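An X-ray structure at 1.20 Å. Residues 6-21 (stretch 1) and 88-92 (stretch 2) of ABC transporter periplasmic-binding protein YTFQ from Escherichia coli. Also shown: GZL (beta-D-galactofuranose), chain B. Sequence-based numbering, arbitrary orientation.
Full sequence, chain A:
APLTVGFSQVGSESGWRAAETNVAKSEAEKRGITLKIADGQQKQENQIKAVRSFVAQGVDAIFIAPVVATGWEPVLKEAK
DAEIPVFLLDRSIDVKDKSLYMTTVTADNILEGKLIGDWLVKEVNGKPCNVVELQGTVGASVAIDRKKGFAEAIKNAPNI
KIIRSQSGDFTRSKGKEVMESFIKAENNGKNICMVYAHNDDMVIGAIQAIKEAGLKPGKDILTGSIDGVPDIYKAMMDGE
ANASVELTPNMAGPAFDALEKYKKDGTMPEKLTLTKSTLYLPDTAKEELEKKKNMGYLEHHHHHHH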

# COMPACT_ATOMS: atom_id res chain seq x y z
N GLY A 6 12.23 16.23 6.52
CA GLY A 6 10.79 16.46 6.63
C GLY A 6 10.08 15.40 5.82
O GLY A 6 10.33 15.25 4.63
N PHE A 7 9.19 14.65 6.48
CA PHE A 7 8.44 13.57 5.84
C PHE A 7 6.97 13.97 5.78
O PHE A 7 6.31 14.10 6.81
CB PHE A 7 8.65 12.27 6.63
CG PHE A 7 7.85 11.07 6.13
CD1 PHE A 7 7.38 10.97 4.83
CD2 PHE A 7 7.62 10.01 7.00
CE1 PHE A 7 6.67 9.84 4.41
CE2 PHE A 7 6.92 8.89 6.59
CZ PHE A 7 6.45 8.80 5.30
N SER A 8 6.48 14.19 4.56
CA SER A 8 5.06 14.39 4.32
C SER A 8 4.41 13.02 4.17
O SER A 8 4.53 12.37 3.13
CB SER A 8 4.81 15.23 3.08
OG SER A 8 3.41 15.34 2.83
N GLN A 9 3.73 12.59 5.24
CA GLN A 9 3.07 11.30 5.33
C GLN A 9 1.60 11.48 4.92
O GLN A 9 1.01 12.53 5.15
CB GLN A 9 3.21 10.79 6.77
CG GLN A 9 2.60 9.43 7.12
CD GLN A 9 3.08 8.31 6.22
OE1 GLN A 9 2.87 8.35 5.01
NE2 GLN A 9 3.69 7.28 6.80
N VAL A 10 1.02 10.45 4.30
CA VAL A 10 -0.36 10.51 3.80
C VAL A 10 -1.34 10.67 4.96
O VAL A 10 -2.28 11.47 4.89
CB VAL A 10 -0.73 9.22 3.02
CG1 VAL A 10 -2.21 9.22 2.63
CG2 VAL A 10 0.15 9.06 1.80
N GLY A 11 -1.11 9.90 6.01
CA GLY A 11 -2.01 9.83 7.15
C GLY A 11 -1.78 8.52 7.88
O GLY A 11 -0.66 8.03 7.94
N SER A 12 -2.85 7.96 8.44
CA SER A 12 -2.78 6.70 9.19
C SER A 12 -3.98 5.83 8.85
O SER A 12 -4.63 5.27 9.73
CB SER A 12 -2.73 6.99 10.69
OG SER A 12 -3.86 7.75 11.09
N GLU A 13 -4.27 5.72 7.55
CA GLU A 13 -5.49 5.05 7.09
C GLU A 13 -5.46 3.54 7.29
O GLU A 13 -6.52 2.91 7.37
CB GLU A 13 -5.79 5.40 5.62
CG GLU A 13 -4.87 4.77 4.56
CD GLU A 13 -3.50 5.43 4.44
OE1 GLU A 13 -3.23 6.45 5.11
OE2 GLU A 13 -2.68 4.91 3.66
N SER A 14 -4.27 2.95 7.37
CA SER A 14 -4.12 1.51 7.52
C SER A 14 -3.08 1.16 8.57
O SER A 14 -2.24 1.99 8.93
CB SER A 14 -3.71 0.89 6.19
OG SER A 14 -2.35 1.15 5.92
N GLY A 15 -3.13 -0.08 9.06
CA GLY A 15 -2.13 -0.58 9.99
C GLY A 15 -0.75 -0.61 9.36
O GLY A 15 0.26 -0.44 10.04
N TRP A 16 -0.70 -0.84 8.05
CA TRP A 16 0.57 -0.81 7.33
C TRP A 16 1.21 0.57 7.40
O TRP A 16 2.40 0.68 7.69
CB TRP A 16 0.42 -1.24 5.87
CG TRP A 16 1.75 -1.26 5.20
CD1 TRP A 16 2.62 -2.29 5.14
CD2 TRP A 16 2.40 -0.15 4.56
NE1 TRP A 16 3.77 -1.91 4.48
CE2 TRP A 16 3.66 -0.59 4.13
CE3 TRP A 16 2.03 1.19 4.32
CZ2 TRP A 16 4.55 0.24 3.45
CZ3 TRP A 16 2.92 2.01 3.64
CH2 TRP A 16 4.16 1.53 3.22
N ARG A 17 0.44 1.62 7.14
CA ARG A 17 1.03 2.97 7.14
C ARG A 17 1.45 3.39 8.55
O ARG A 17 2.47 4.05 8.71
CB ARG A 17 0.10 4.01 6.53
CG ARG A 17 0.82 5.36 6.31
CD ARG A 17 0.10 6.29 5.36
NE ARG A 17 -0.03 5.69 4.04
CZ ARG A 17 0.94 5.64 3.13
NH1 ARG A 17 2.13 6.18 3.34
NH2 ARG A 17 0.69 5.02 1.98
N ALA A 18 0.70 2.97 9.56
CA ALA A 18 1.09 3.21 10.94
C ALA A 18 2.45 2.58 11.23
O ALA A 18 3.30 3.19 11.88
CB ALA A 18 0.04 2.68 11.90
N ALA A 19 2.65 1.36 10.74
CA ALA A 19 3.94 0.68 10.87
C ALA A 19 5.04 1.40 10.09
O ALA A 19 6.16 1.52 10.58
CB ALA A 19 3.83 -0.77 10.42
N GLU A 20 4.73 1.88 8.89
CA GLU A 20 5.70 2.63 8.10
C GLU A 20 6.18 3.87 8.85
O GLU A 20 7.37 4.18 8.86
CB GLU A 20 5.12 3.04 6.74
CG GLU A 20 6.13 3.70 5.81
CD GLU A 20 5.49 4.47 4.68
OE1 GLU A 20 4.47 5.15 4.92
OE2 GLU A 20 6.02 4.40 3.55
N THR A 21 5.25 4.57 9.48
CA THR A 21 5.57 5.74 10.30
C THR A 21 6.45 5.35 11.49
O THR A 21 7.46 6.01 11.76
CB THR A 21 4.28 6.43 10.78
OG1 THR A 21 3.61 7.01 9.65
CG2 THR A 21 4.59 7.53 11.80
N LEU A 88 10.67 9.80 -2.76
CA LEU A 88 9.29 9.34 -2.73
C LEU A 88 9.23 7.97 -2.08
O LEU A 88 10.05 7.11 -2.37
CB LEU A 88 8.71 9.29 -4.14
CG LEU A 88 8.77 10.62 -4.92
CD1 LEU A 88 8.20 10.43 -6.31
CD2 LEU A 88 8.04 11.73 -4.18
N LEU A 89 8.26 7.80 -1.17
CA LEU A 89 8.07 6.52 -0.43
C LEU A 89 6.70 5.95 -0.72
O LEU A 89 5.72 6.61 -0.61
CB LEU A 89 8.21 6.77 1.08
CG LEU A 89 9.62 6.96 1.68
CD1 LEU A 89 10.46 8.10 1.08
CD2 LEU A 89 9.45 7.13 3.20
N ASP A 90 6.76 4.68 -1.10
CA ASP A 90 5.61 3.74 -1.12
C ASP A 90 4.49 3.99 -2.15
O ASP A 90 3.80 3.09 -2.49
CB ASP A 90 5.07 3.49 0.32
CG ASP A 90 4.06 4.51 0.80
OD1 ASP A 90 3.00 4.63 0.24
OD2 ASP A 90 4.31 5.14 1.82
N ARG A 91 4.40 5.21 -2.65
CA ARG A 91 3.60 5.53 -3.89
C ARG A 91 4.46 6.35 -4.84
O ARG A 91 5.39 6.95 -4.44
CB ARG A 91 2.33 6.29 -3.54
CG ARG A 91 1.42 5.50 -2.53
CD ARG A 91 0.08 6.15 -2.37
NE ARG A 91 -0.69 5.37 -1.32
CZ ARG A 91 -1.78 5.79 -0.72
NH1 ARG A 91 -2.39 6.90 -1.05
NH2 ARG A 91 -2.30 5.09 0.27
N SER A 92 4.02 6.32 -6.09
CA SER A 92 4.75 6.96 -7.17
C SER A 92 3.98 8.15 -7.73
O SER A 92 2.79 8.32 -7.47
CB SER A 92 5.01 5.95 -8.29
OG SER A 92 5.86 4.90 -7.85
C6 GZL B . 1.58 0.88 -0.21
C5 GZL B . 0.65 1.84 -0.05
C4 GZL B . -0.72 1.60 0.56
C3 GZL B . -1.02 0.35 1.34
C2 GZL B . -1.65 0.66 2.47
O6 GZL B . 2.77 1.14 -0.78
O5 GZL B . 0.89 3.06 -0.53
O4 GZL B . -1.04 2.65 1.49
O3 GZL B . -0.75 -0.87 0.89
C1 GZL B . -1.74 2.13 2.62
O2 GZL B . -2.15 -0.17 3.39
O1 GZL B . -3.09 2.59 2.62

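What holds the two stretches together? Chiefly charge: Arg-17 meets the carboxylate of Asp-90 through two hydrogen bonds of a salt bridge, NH1 to OD2 and NH2 to OD1, both 2.9 Å. This pairing matches two donors with two acceptors, the carboxylate lying near the guanidinium plane. A longer salt bridge joins Glu-13 OE2 to Arg-91 NH2 at 3.4 Å.

How are like charges tolerated so close together? Arg-17 NH2 and Arg-91 NH2, two donors, lie 3.4 Å apart, but Glu-13 OE2 also takes a hydrogen bond from Arg-17 NE at 2.8 Å, so one carboxylate oxygen serves both arginines. Glu-20 OE2 and Asp-90 OD2 approach to 2.5 Å, while Arg-17 NH1 lies 3.0 Å from Glu-20 OE1 in a further salt bridge.

Where do apolar atoms meet? Phe-7 CZ touches Leu-89 CD2 at 4.0 Å, the ring meeting it obliquely, and Val-10 CG2 covers one face of the Arg-91 guanidinium.

What does the sugar add? It bridges the stretches: its O4 accepts from Arg-17 NH2 and Arg-91 NH2, both at 3.0 Å, giving the two neighbouring donors a shared acceptor. Its O5 donates to Asp-90 OD1 at 2.7 Å, and C6 lies over one face of the Trp-16 ring.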